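Long-range contacts in rhodopsin (PDB 2Z73), which serves as the squid's light receptor, in which isomerization of bound retinal triggers a conformational change that signals through G-proteins to phospholipase C: residues 272-277 against 302-307; 186-191 against 279-284; 264-269 against 309-314. One frame throughout, in Å; residues are numbered along the deposited sequence.

Contact 1. Residues 272-277 against 302-307. With RET (retinal), chain D.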
loop_
_atom_site.group_PDB
_atom_site.type_symbol
_atom_site.label_atom_id
_atom_site.label_comp_id
_atom_site.label_asym_id
_atom_site.label_seq_id
_atom_site.Cartn_x
_atom_site.Cartn_y
_atom_site.Cartn_z
ATOM N N LEU A 272 9.761 -0.662 2.600
ATOM C CA LEU A 272 10.444 -0.363 3.853
ATOM C C LEU A 272 9.610 -0.795 5.043
ATOM O O LEU A 272 10.149 -1.153 6.085
ATOM C CB LEU A 272 10.724 1.139 3.976
ATOM C CG LEU A 272 11.827 1.714 3.099
ATOM C CD1 LEU A 272 11.806 3.226 3.203
ATOM C CD2 LEU A 272 13.173 1.155 3.533
ATOM N N SER A 273 8.291 -0.755 4.891
ATOM C CA SER A 273 7.392 -1.145 5.973
ATOM C C SER A 273 7.220 -2.662 6.131
ATOM O O SER A 273 7.212 -3.171 7.249
ATOM C CB SER A 273 6.013 -0.508 5.771
ATOM O OG SER A 273 6.104 0.895 5.684
ATOM N N TRP A 274 7.085 -3.382 5.020
ATOM C CA TRP A 274 6.886 -4.826 5.095
ATOM C C TRP A 274 8.125 -5.717 5.078
ATOM O O TRP A 274 8.147 -6.752 5.746
ATOM C CB TRP A 274 5.939 -5.305 3.982
ATOM C CG TRP A 274 4.513 -4.893 4.164
ATOM C CD1 TRP A 274 3.932 -3.736 3.734
ATOM C CD2 TRP A 274 3.485 -5.627 4.844
ATOM N NE1 TRP A 274 2.611 -3.703 4.101
ATOM C CE2 TRP A 274 2.307 -4.849 4.782
ATOM C CE3 TRP A 274 3.444 -6.866 5.500
ATOM C CZ2 TRP A 274 1.096 -5.269 5.351
ATOM C CZ3 TRP A 274 2.238 -7.289 6.072
ATOM C CH2 TRP A 274 1.083 -6.492 5.991
ATOM N N SER A 275 9.150 -5.333 4.324
ATOM C CA SER A 275 10.347 -6.160 4.229
ATOM C C SER A 275 10.922 -6.637 5.553
ATOM O O SER A 275 11.365 -7.775 5.654
ATOM C CB SER A 275 11.411 -5.444 3.413
ATOM O OG SER A 275 10.932 -5.224 2.094
ATOM N N PRO A 276 10.927 -5.784 6.587
ATOM C CA PRO A 276 11.480 -6.270 7.855
ATOM C C PRO A 276 10.725 -7.514 8.355
ATOM O O PRO A 276 11.310 -8.586 8.508
ATOM C CB PRO A 276 11.303 -5.071 8.784
ATOM C CG PRO A 276 11.431 -3.908 7.849
ATOM C CD PRO A 276 10.630 -4.343 6.656
ATOM N N TYR A 277 9.420 -7.353 8.590
ATOM C CA TYR A 277 8.553 -8.426 9.071
ATOM C C TYR A 277 8.693 -9.636 8.172
ATOM O O TYR A 277 8.800 -10.769 8.647
ATOM C CB TYR A 277 7.089 -7.960 9.103
ATOM C CG TYR A 277 6.092 -8.989 9.608
ATOM C CD1 TYR A 277 5.235 -9.660 8.731
ATOM C CD2 TYR A 277 6.031 -9.309 10.965
ATOM C CE1 TYR A 277 4.342 -10.626 9.192
ATOM C CE2 TYR A 277 5.143 -10.275 11.446
ATOM C CZ TYR A 277 4.302 -10.929 10.558
ATOM O OH TYR A 277 3.416 -11.870 11.055
ATOM N N MET A 302 4.133 -4.358 13.743
ATOM C CA MET A 302 3.469 -3.076 13.974
ATOM C C MET A 302 3.904 -2.095 12.880
ATOM O O MET A 302 3.087 -1.391 12.285
ATOM C CB MET A 302 3.856 -2.510 15.348
ATOM C CG MET A 302 3.522 -3.430 16.498
ATOM S SD MET A 302 1.860 -4.119 16.310
ATOM C CE MET A 302 0.976 -3.151 17.535
ATOM N N PHE A 303 5.204 -2.062 12.622
ATOM C CA PHE A 303 5.758 -1.197 11.594
ATOM C C PHE A 303 5.062 -1.533 10.283
ATOM O O PHE A 303 4.663 -0.641 9.535
ATOM C CB PHE A 303 7.267 -1.439 11.468
ATOM C CG PHE A 303 7.984 -0.400 10.661
ATOM C CD1 PHE A 303 8.077 0.908 11.120
ATOM C CD2 PHE A 303 8.560 -0.725 9.430
ATOM C CE1 PHE A 303 8.733 1.890 10.366
ATOM C CE2 PHE A 303 9.220 0.244 8.664
ATOM C CZ PHE A 303 9.305 1.557 9.134
ATOM N N ALA A 304 4.905 -2.827 10.008
ATOM C CA ALA A 304 4.239 -3.266 8.777
ATOM C C ALA A 304 2.776 -2.824 8.755
ATOM O O ALA A 304 2.307 -2.263 7.765
ATOM C CB ALA A 304 4.339 -4.798 8.621
ATOM N N LYS A 305 2.060 -3.058 9.849
ATOM C CA LYS A 305 0.651 -2.676 9.915
ATOM C C LYS A 305 0.394 -1.179 9.682
ATOM O O LYS A 305 -0.621 -0.804 9.094
ATOM C CB LYS A 305 0.055 -3.090 11.262
ATOM C CG LYS A 305 -0.041 -4.587 11.471
ATOM C CD LYS A 305 -0.977 -4.910 12.621
ATOM C CE LYS A 305 -0.870 -6.357 13.064
ATOM N NZ LYS A 305 -1.562 -7.313 12.206
ATOM N N ALA A 306 1.308 -0.330 10.144
ATOM C CA ALA A 306 1.147 1.106 9.976
ATOM C C ALA A 306 1.310 1.515 8.516
ATOM O O ALA A 306 0.858 2.578 8.109
ATOM C CB ALA A 306 2.148 1.857 10.855
ATOM N N SER A 307 1.944 0.661 7.718
ATOM C CA SER A 307 2.138 0.982 6.303
ATOM C C SER A 307 0.868 1.505 5.664
ATOM O O SER A 307 0.908 2.440 4.893
ATOM C CB SER A 307 2.615 -0.245 5.507
ATOM O OG SER A 307 2.772 0.057 4.117
HETATM C C1 RET D . 4.735 -11.061 3.010
HETATM C C2 RET D . 5.897 -10.200 2.436
HETATM C C3 RET D . 5.673 -8.697 2.459
HETATM C C4 RET D . 4.327 -8.286 1.838
HETATM C C5 RET D . 3.155 -9.122 2.355
HETATM C C6 RET D . 3.314 -10.375 2.892
HETATM C C7 RET D . 2.142 -11.191 3.417
HETATM C C8 RET D . 1.432 -10.905 4.594
HETATM C C9 RET D . 0.250 -11.526 5.207
HETATM C C10 RET D . -0.131 -10.920 6.339
HETATM C C11 RET D . -1.258 -11.156 7.216
HETATM C C12 RET D . -1.583 -10.490 8.366
HETATM C C13 RET D . -0.912 -9.427 9.210
HETATM C C14 RET D . -1.567 -8.895 10.286
HETATM C C15 RET D . -0.981 -7.876 11.164
HETATM C C16 RET D . 4.733 -12.422 2.314
HETATM C C17 RET D . 5.124 -11.349 4.497
HETATM C C18 RET D . 1.867 -8.359 2.184
HETATM C C19 RET D . -0.440 -12.702 4.544
HETATM C C20 RET D . 0.513 -9.001 8.792
#

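Contact 2. Residues 186-191 against 279-284. With RET (retinal), chain D.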
loop_
_atom_site.group_PDB
_atom_site.type_symbol
_atom_site.label_atom_id
_atom_site.label_comp_id
_atom_site.label_asym_id
_atom_site.label_seq_id
_atom_site.Cartn_x
_atom_site.Cartn_y
_atom_site.Cartn_z
ATOM N N CYS A 186 -3.509 -11.550 14.704
ATOM C CA CYS A 186 -3.298 -12.770 13.959
ATOM C C CYS A 186 -2.541 -12.528 12.671
ATOM O O CYS A 186 -2.361 -11.393 12.255
ATOM C CB CYS A 186 -4.663 -13.440 13.712
ATOM S SG CYS A 186 -5.266 -14.270 15.233
ATOM N N SER A 187 -2.062 -13.606 12.068
ATOM C CA SER A 187 -1.310 -13.540 10.819
ATOM C C SER A 187 -1.224 -14.970 10.308
ATOM O O SER A 187 -1.864 -15.859 10.866
ATOM C CB SER A 187 0.094 -12.991 11.079
ATOM O OG SER A 187 0.792 -12.791 9.862
ATOM N N PHE A 188 -0.450 -15.200 9.252
ATOM C CA PHE A 188 -0.311 -16.558 8.735
ATOM C C PHE A 188 0.719 -17.312 9.563
ATOM O O PHE A 188 1.437 -16.720 10.368
ATOM C CB PHE A 188 0.087 -16.539 7.260
ATOM C CG PHE A 188 1.392 -15.846 6.978
ATOM C CD1 PHE A 188 2.526 -16.580 6.633
ATOM C CD2 PHE A 188 1.485 -14.465 7.031
ATOM C CE1 PHE A 188 3.738 -15.947 6.343
ATOM C CE2 PHE A 188 2.689 -13.819 6.743
ATOM C CZ PHE A 188 3.819 -14.567 6.398
ATOM N N ASP A 189 0.787 -18.623 9.380
ATOM C CA ASP A 189 1.734 -19.451 10.125
ATOM C C ASP A 189 3.080 -19.565 9.395
ATOM O O ASP A 189 3.192 -20.253 8.376
ATOM C CB ASP A 189 1.127 -20.837 10.343
ATOM C CG ASP A 189 1.919 -21.674 11.313
ATOM O OD1 ASP A 189 2.938 -21.182 11.840
ATOM O OD2 ASP A 189 1.512 -22.829 11.546
ATOM N N TYR A 190 4.091 -18.876 9.921
ATOM C CA TYR A 190 5.431 -18.894 9.329
ATOM C C TYR A 190 6.368 -19.748 10.173
ATOM O O TYR A 190 7.571 -19.799 9.930
ATOM C CB TYR A 190 5.984 -17.468 9.208
ATOM C CG TYR A 190 5.813 -16.622 10.456
ATOM C CD1 TYR A 190 4.982 -15.499 10.454
ATOM C CD2 TYR A 190 6.466 -16.952 11.641
ATOM C CE1 TYR A 190 4.807 -14.725 11.601
ATOM C CE2 TYR A 190 6.295 -16.190 12.794
ATOM C CZ TYR A 190 5.461 -15.075 12.766
ATOM O OH TYR A 190 5.272 -14.328 13.908
ATOM N N ILE A 191 5.801 -20.423 11.163
ATOM C CA ILE A 191 6.581 -21.283 12.039
ATOM C C ILE A 191 6.542 -22.747 11.568
ATOM O O ILE A 191 7.582 -23.348 11.305
ATOM C CB ILE A 191 6.064 -21.177 13.477
ATOM C CG1 ILE A 191 6.265 -19.743 13.983
ATOM C CG2 ILE A 191 6.774 -22.171 14.352
ATOM C CD1 ILE A 191 5.661 -19.484 15.356
ATOM N N VAL A 279 11.179 -10.607 6.481
ATOM C CA VAL A 279 12.441 -11.244 6.806
ATOM C C VAL A 279 12.322 -12.079 8.077
ATOM O O VAL A 279 12.660 -13.264 8.075
ATOM C CB VAL A 279 13.572 -10.184 6.946
ATOM C CG1 VAL A 279 14.800 -10.781 7.614
ATOM C CG2 VAL A 279 13.963 -9.672 5.561
ATOM N N VAL A 280 11.835 -11.475 9.157
ATOM C CA VAL A 280 11.687 -12.202 10.406
ATOM C C VAL A 280 10.850 -13.451 10.208
ATOM O O VAL A 280 11.053 -14.458 10.885
ATOM C CB VAL A 280 11.001 -11.365 11.482
ATOM C CG1 VAL A 280 10.824 -12.199 12.759
ATOM C CG2 VAL A 280 11.819 -10.112 11.756
ATOM N N ALA A 281 9.897 -13.385 9.288
ATOM C CA ALA A 281 9.043 -14.534 9.026
ATOM C C ALA A 281 9.890 -15.635 8.411
ATOM O O ALA A 281 9.863 -16.784 8.855
ATOM C CB ALA A 281 7.917 -14.147 8.078
ATOM N N LEU A 282 10.651 -15.269 7.385
ATOM C CA LEU A 282 11.508 -16.222 6.694
ATOM C C LEU A 282 12.493 -16.912 7.617
ATOM O O LEU A 282 12.763 -18.097 7.456
ATOM C CB LEU A 282 12.249 -15.525 5.553
ATOM C CG LEU A 282 11.348 -15.302 4.342
ATOM C CD1 LEU A 282 12.099 -14.543 3.264
ATOM C CD2 LEU A 282 10.853 -16.647 3.823
ATOM N N LEU A 283 13.033 -16.175 8.582
ATOM C CA LEU A 283 13.972 -16.761 9.530
ATOM C C LEU A 283 13.252 -17.847 10.313
ATOM O O LEU A 283 13.790 -18.925 10.544
ATOM C CB LEU A 283 14.497 -15.698 10.507
ATOM C CG LEU A 283 15.694 -14.839 10.093
ATOM C CD1 LEU A 283 15.492 -14.242 8.700
ATOM C CD2 LEU A 283 15.878 -13.745 11.125
ATOM N N ALA A 284 12.020 -17.556 10.710
ATOM C CA ALA A 284 11.227 -18.500 11.479
ATOM C C ALA A 284 10.891 -19.748 10.674
ATOM O O ALA A 284 10.709 -20.827 11.236
ATOM C CB ALA A 284 9.949 -17.827 11.964
HETATM C C1 RET D . 4.735 -11.061 3.010
HETATM C C2 RET D . 5.897 -10.200 2.436
HETATM C C3 RET D . 5.673 -8.697 2.459
HETATM C C4 RET D . 4.327 -8.286 1.838
HETATM C C5 RET D . 3.155 -9.122 2.355
HETATM C C6 RET D . 3.314 -10.375 2.892
HETATM C C7 RET D . 2.142 -11.191 3.417
HETATM C C8 RET D . 1.432 -10.905 4.594
HETATM C C9 RET D . 0.250 -11.526 5.207
HETATM C C10 RET D . -0.131 -10.920 6.339
HETATM C C11 RET D . -1.258 -11.156 7.216
HETATM C C12 RET D . -1.583 -10.490 8.366
HETATM C C13 RET D . -0.912 -9.427 9.210
HETATM C C14 RET D . -1.567 -8.895 10.286
HETATM C C15 RET D . -0.981 -7.876 11.164
HETATM C C16 RET D . 4.733 -12.422 2.314
HETATM C C17 RET D . 5.124 -11.349 4.497
HETATM C C18 RET D . 1.867 -8.359 2.184
HETATM C C19 RET D . -0.440 -12.702 4.544
HETATM C C20 RET D . 0.513 -9.001 8.792
#

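Contact 3. Residues 264-269 against 309-314. With TWT (docosane), chain G.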
loop_
_atom_site.group_PDB
_atom_site.type_symbol
_atom_site.label_atom_id
_atom_site.label_comp_id
_atom_site.label_asym_id
_atom_site.label_seq_id
_atom_site.Cartn_x
_atom_site.Cartn_y
_atom_site.Cartn_z
ATOM N N ILE A 264 6.480 6.097 -6.672
ATOM C CA ILE A 264 7.686 5.463 -6.178
ATOM C C ILE A 264 7.838 5.640 -4.685
ATOM O O ILE A 264 8.245 4.707 -3.986
ATOM C CB ILE A 264 8.935 6.011 -6.918
ATOM C CG1 ILE A 264 9.198 5.155 -8.157
ATOM C CG2 ILE A 264 10.157 6.029 -5.992
ATOM C CD1 ILE A 264 10.338 5.661 -9.030
ATOM N N VAL A 265 7.512 6.818 -4.171
ATOM C CA VAL A 265 7.651 7.013 -2.731
ATOM C C VAL A 265 6.707 6.105 -1.938
ATOM O O VAL A 265 7.097 5.547 -0.916
ATOM C CB VAL A 265 7.390 8.479 -2.316
ATOM C CG1 VAL A 265 7.565 8.630 -0.810
ATOM C CG2 VAL A 265 8.340 9.395 -3.043
ATOM N N ILE A 266 5.468 5.952 -2.407
ATOM C CA ILE A 266 4.516 5.115 -1.698
ATOM C C ILE A 266 4.915 3.651 -1.813
ATOM O O ILE A 266 4.653 2.849 -0.904
ATOM C CB ILE A 266 3.064 5.333 -2.209
ATOM C CG1 ILE A 266 2.938 4.933 -3.675
ATOM C CG2 ILE A 266 2.670 6.806 -2.030
ATOM C CD1 ILE A 266 1.522 5.127 -4.237
ATOM N N VAL A 267 5.565 3.304 -2.925
ATOM C CA VAL A 267 6.047 1.938 -3.116
ATOM C C VAL A 267 7.209 1.730 -2.136
ATOM O O VAL A 267 7.287 0.716 -1.447
ATOM C CB VAL A 267 6.533 1.704 -4.560
ATOM C CG1 VAL A 267 7.394 0.453 -4.641
ATOM C CG2 VAL A 267 5.350 1.531 -5.473
ATOM N N SER A 268 8.101 2.708 -2.072
ATOM C CA SER A 268 9.249 2.620 -1.177
ATOM C C SER A 268 8.755 2.483 0.242
ATOM O O SER A 268 9.338 1.763 1.049
ATOM C CB SER A 268 10.107 3.878 -1.284
ATOM O OG SER A 268 10.231 4.286 -2.639
ATOM N N GLN A 269 7.673 3.191 0.539
ATOM C CA GLN A 269 7.077 3.171 1.867
ATOM C C GLN A 269 6.618 1.750 2.202
ATOM O O GLN A 269 6.926 1.207 3.273
ATOM C CB GLN A 269 5.903 4.157 1.909
ATOM C CG GLN A 269 5.082 4.104 3.172
ATOM C CD GLN A 269 3.969 3.085 3.092
ATOM O OE1 GLN A 269 2.977 3.282 2.395
ATOM N NE2 GLN A 269 4.130 1.985 3.804
ATOM N N ILE A 309 -1.242 3.466 6.541
ATOM C CA ILE A 309 -1.671 4.802 6.939
ATOM C C ILE A 309 -0.747 5.879 6.390
ATOM O O ILE A 309 -0.804 7.027 6.839
ATOM C CB ILE A 309 -1.637 4.990 8.457
ATOM C CG1 ILE A 309 -0.177 5.151 8.898
ATOM C CG2 ILE A 309 -2.334 3.816 9.148
ATOM C CD1 ILE A 309 0.016 5.746 10.257
ATOM N N HIS A 310 0.095 5.534 5.424
ATOM C CA HIS A 310 1.039 6.515 4.927
ATOM C C HIS A 310 0.730 7.243 3.635
ATOM O O HIS A 310 0.949 8.441 3.551
ATOM C CB HIS A 310 2.426 5.882 4.850
ATOM C CG HIS A 310 3.026 5.596 6.190
ATOM N ND1 HIS A 310 3.684 4.418 6.478
ATOM C CD2 HIS A 310 3.064 6.334 7.324
ATOM C CE1 HIS A 310 4.097 4.442 7.732
ATOM N NE2 HIS A 310 3.734 5.594 8.267
ATOM N N ASN A 311 0.219 6.546 2.635
ATOM C CA ASN A 311 -0.067 7.184 1.363
ATOM C C ASN A 311 -0.838 8.493 1.484
ATOM O O ASN A 311 -0.442 9.495 0.906
ATOM C CB ASN A 311 -0.818 6.218 0.440
ATOM C CG ASN A 311 -0.064 4.924 0.218
ATOM O OD1 ASN A 311 1.101 4.808 0.595
ATOM N ND2 ASN A 311 -0.724 3.945 -0.392
ATOM N N PRO A 312 -1.956 8.501 2.227
ATOM C CA PRO A 312 -2.706 9.751 2.355
ATOM C C PRO A 312 -1.829 10.929 2.802
ATOM O O PRO A 312 -1.899 12.026 2.228
ATOM C CB PRO A 312 -3.788 9.398 3.367
ATOM C CG PRO A 312 -4.068 7.963 3.030
ATOM C CD PRO A 312 -2.665 7.402 2.903
ATOM N N MET A 313 -0.997 10.715 3.815
ATOM C CA MET A 313 -0.133 11.787 4.273
ATOM C C MET A 313 0.899 12.135 3.191
ATOM O O MET A 313 1.242 13.302 2.998
ATOM C CB MET A 313 0.557 11.391 5.579
ATOM C CG MET A 313 -0.425 10.953 6.659
ATOM S SD MET A 313 0.266 10.775 8.319
ATOM C CE MET A 313 0.869 9.076 8.284
ATOM N N ILE A 314 1.385 11.130 2.472
ATOM C CA ILE A 314 2.353 11.375 1.409
ATOM C C ILE A 314 1.691 12.265 0.352
ATOM O O ILE A 314 2.271 13.271 -0.084
ATOM C CB ILE A 314 2.821 10.045 0.752
ATOM C CG1 ILE A 314 3.538 9.173 1.789
ATOM C CG2 ILE A 314 3.776 10.320 -0.391
ATOM C CD1 ILE A 314 3.913 7.786 1.276
HETATM C C1 TWT G . -4.670 13.207 4.017
HETATM C C2 TWT G . -4.270 13.644 5.407
HETATM C C3 TWT G . -4.696 12.561 6.380
HETATM C C4 TWT G . -4.344 12.906 7.832
HETATM C C5 TWT G . -4.835 11.719 8.660
HETATM C C6 TWT G . -5.581 12.144 9.915
HETATM C C7 TWT G . -7.022 11.616 9.786
HETATM C C8 TWT G . -7.988 12.708 10.222
HETATM C C9 TWT G . -8.940 12.243 11.338
HETATM C C10 TWT G . -8.270 12.702 12.623
HETATM C C11 TWT G . -8.859 13.932 13.315
HETATM C C12 TWT G . -8.316 13.715 14.712
HETATM C C13 TWT G . -8.642 14.720 15.810
HETATM C C14 TWT G . -8.500 13.774 16.991
HETATM C C15 TWT G . -9.112 14.137 18.331
HETATM C C16 TWT G . -8.608 12.948 19.147
HETATM C C17 TWT G . -8.360 13.172 20.595
HETATM C C18 TWT G . -8.865 11.856 21.188
HETATM C C19 TWT G . -8.749 11.754 22.699
HETATM C C20 TWT G . -9.308 10.373 23.047
HETATM C C21 TWT G . -9.256 10.122 24.544
HETATM C C22 TWT G . -9.828 8.733 24.810
#

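Contact 1. Residues 272-277 against 302-307
Ala304 sets its methyl group over one face of the Trp274 indole, a CH-pi contact at the heart of the apolar packing here. CB of Ala304 is 4.0 Å from the centroid of the six-membered ring of Trp274, 17° off the ring normal. Retinal takes the opposite face with its C18 methyl, above the rim, and CZ3 of Trp274 comes within 3.6 Å of retinal C20. Chi1 of -71° sets CG of Trp274 anti to the carbonyl carbon; the indole beyond it lies between Ala304 and retinal. An alanine in place of Trp274 would probably leave the Ala304 methyl without its aromatic partner and open a gap beside retinal C18 and C20, giving the chromophore more room to move.

Close approach of small residues forms a second group of interactions. CB of Ser273 lies 3.4 Å from CB of Ser307, and between the backbones O of Ser273 receives a CA-H...O contact from CA of Ala304 at 3.3 Å. The Ser273 hydroxyl itself is bonded within its helix to the carbonyl of Gln269. One turn before the proline kink, O of Leu272 meets the edge of Phe303, in the ring plane, at 3.1 Å from CE2; Pro276 has no N-H to offer this carbonyl.

The third interaction is covalent: NZ of Lys305 is joined to C15 of retinal at 1.3 Å, as expected of the Schiff base, and has Tyr111 as a hydrogen-bonding neighbour.

Trp274 and Pro276 belong to the Trp-x-Pro motif of the sixth transmembrane helix in rhodopsin-family receptors. That helix runs nearly antiparallel to the seventh, at 150° with segment axes 7.7 Å apart, while Met302, Lys305 and Ala306 pack on helix 31-61 beyond.

Contact 2. Residues 186-191 against 279-284
Tyr190 and Phe188, which both touch Ala281, have similar first torsions. Chi1 of 47° sets CG of Tyr190 between the backbone N and the carbonyl carbon, a crowded position, and chi1 of 60° does the same for CG of Phe188. The Tyr190 ring sets one face over CA of Ala281. Its CB lies 4.0 Å from CB of Ala281, and farther along the helix CD2 of Tyr190 approaches CB of Ala284 to 3.6 Å. Phe188 adds a looser touch, CZ to CB of Ala281 at 4.4 Å, and receives CD1 of Tyr190 over one of its faces.

Phe188 also meets the chromophore: its CD2 is 3.6 Å from the C19 methyl of retinal. Cys186 brings its carbonyl O to 3.3 Å from retinal C14, while its sulphur forms the disulfide with Cys108. Cys186 to Phe188 form one strand of the two-stranded antiparallel pair with 177-179, part of the lid that the second extracellular loop lays over the retinal pocket in rhodopsins.

Where the strand ends, the chain is turned by Asp189. Its OD1 accepts the backbone N of Ile191 at 3.0 Å in an Asx turn, met from above the carboxylate plane (37° out of it), and OD2 bonds to Ser192.

The Tyr190 hydroxyl bonds to Glu180. Between the two segments the side-chain contact is apolar, aromatic carbons on two alanines, and the short alanine side chains are consistent with the close approach of the loop. Just beyond it Tyr190 O bonds to Gln285 of the same helix and Ala284 O to Arg193, tying loop and helix by polar bonds as well.

Contact 3. Residues 264-269 against 309-314
Ile314 and Ile266 meet where the NPxxY motif of the seventh transmembrane helix, beginning at Asn311 and Pro312, faces the sixth in this seven-helix receptor. Their side chains cross obliquely, with CD1 of Ile314 reaching to 3.7 Å from CG2 of Ile266. Chi2 of 174° extends CD1 of Ile314 away from its own backbone, toward CG2 of Ile266, with CB of Gln269 also near. Val265 flanks the pair from the surface, its CG1 lying 4.2 Å from CG2 of Ile314.

Asn311 approaches Ile266 differently. The two side chains stand at about a right angle, and OD1 of Asn311 comes to 3.5 Å from CB of Ile266, a polar atom resting against a hydrocarbon branch. Leu76 of helix 70-87 packs on both residues, and Asp80 of that helix touches Asn311, so the asparagine lies where three helices converge.

Gln269 is laid against His310. Its chain is bent at chi2 (-88°), turning CD toward the seventh helix, and CG of Gln269 lies 3.6 Å from ND1 of His310. The amide carbon CD is at the edge of the imidazole, in its plane, although the amide and ring planes are 64° apart. One face of the same ring is backed by Ile309, whose CG1 sits 3.7 Å above it, so the histidine is flanked by its chain neighbour as well as by the sixth helix.

In rhodopsin-family receptors this region is rearranged on activation, and the contact is consistent with a resting arrangement. On the far side of the seventh helix Pro312 faces lipid-like material: its carbonyl O lies 3.5 Å from C1 of a bound docosane.

All three contacts draw on helix 246-286, but at different levels of the membrane. Contacts 1 and 2 are buried and share retinal; they meet where Tyr277 OH lies 3.0 Å from Ser187 OG, a probable hydrogen bond. Contact 3, only partly buried, lies about 24 Å from contact 2, centre to centre, and touches docosane instead. Contacts 1 and 3 both join the sixth and seventh transmembrane helices, whereas contact 2 sets a loop on the sixth. Chemistry follows place: ring faces and a covalent link at the chromophore, aromatic carbons of the lid against alanines of the helix, and branched aliphatic groups mixed with amides and imidazole in contact 3.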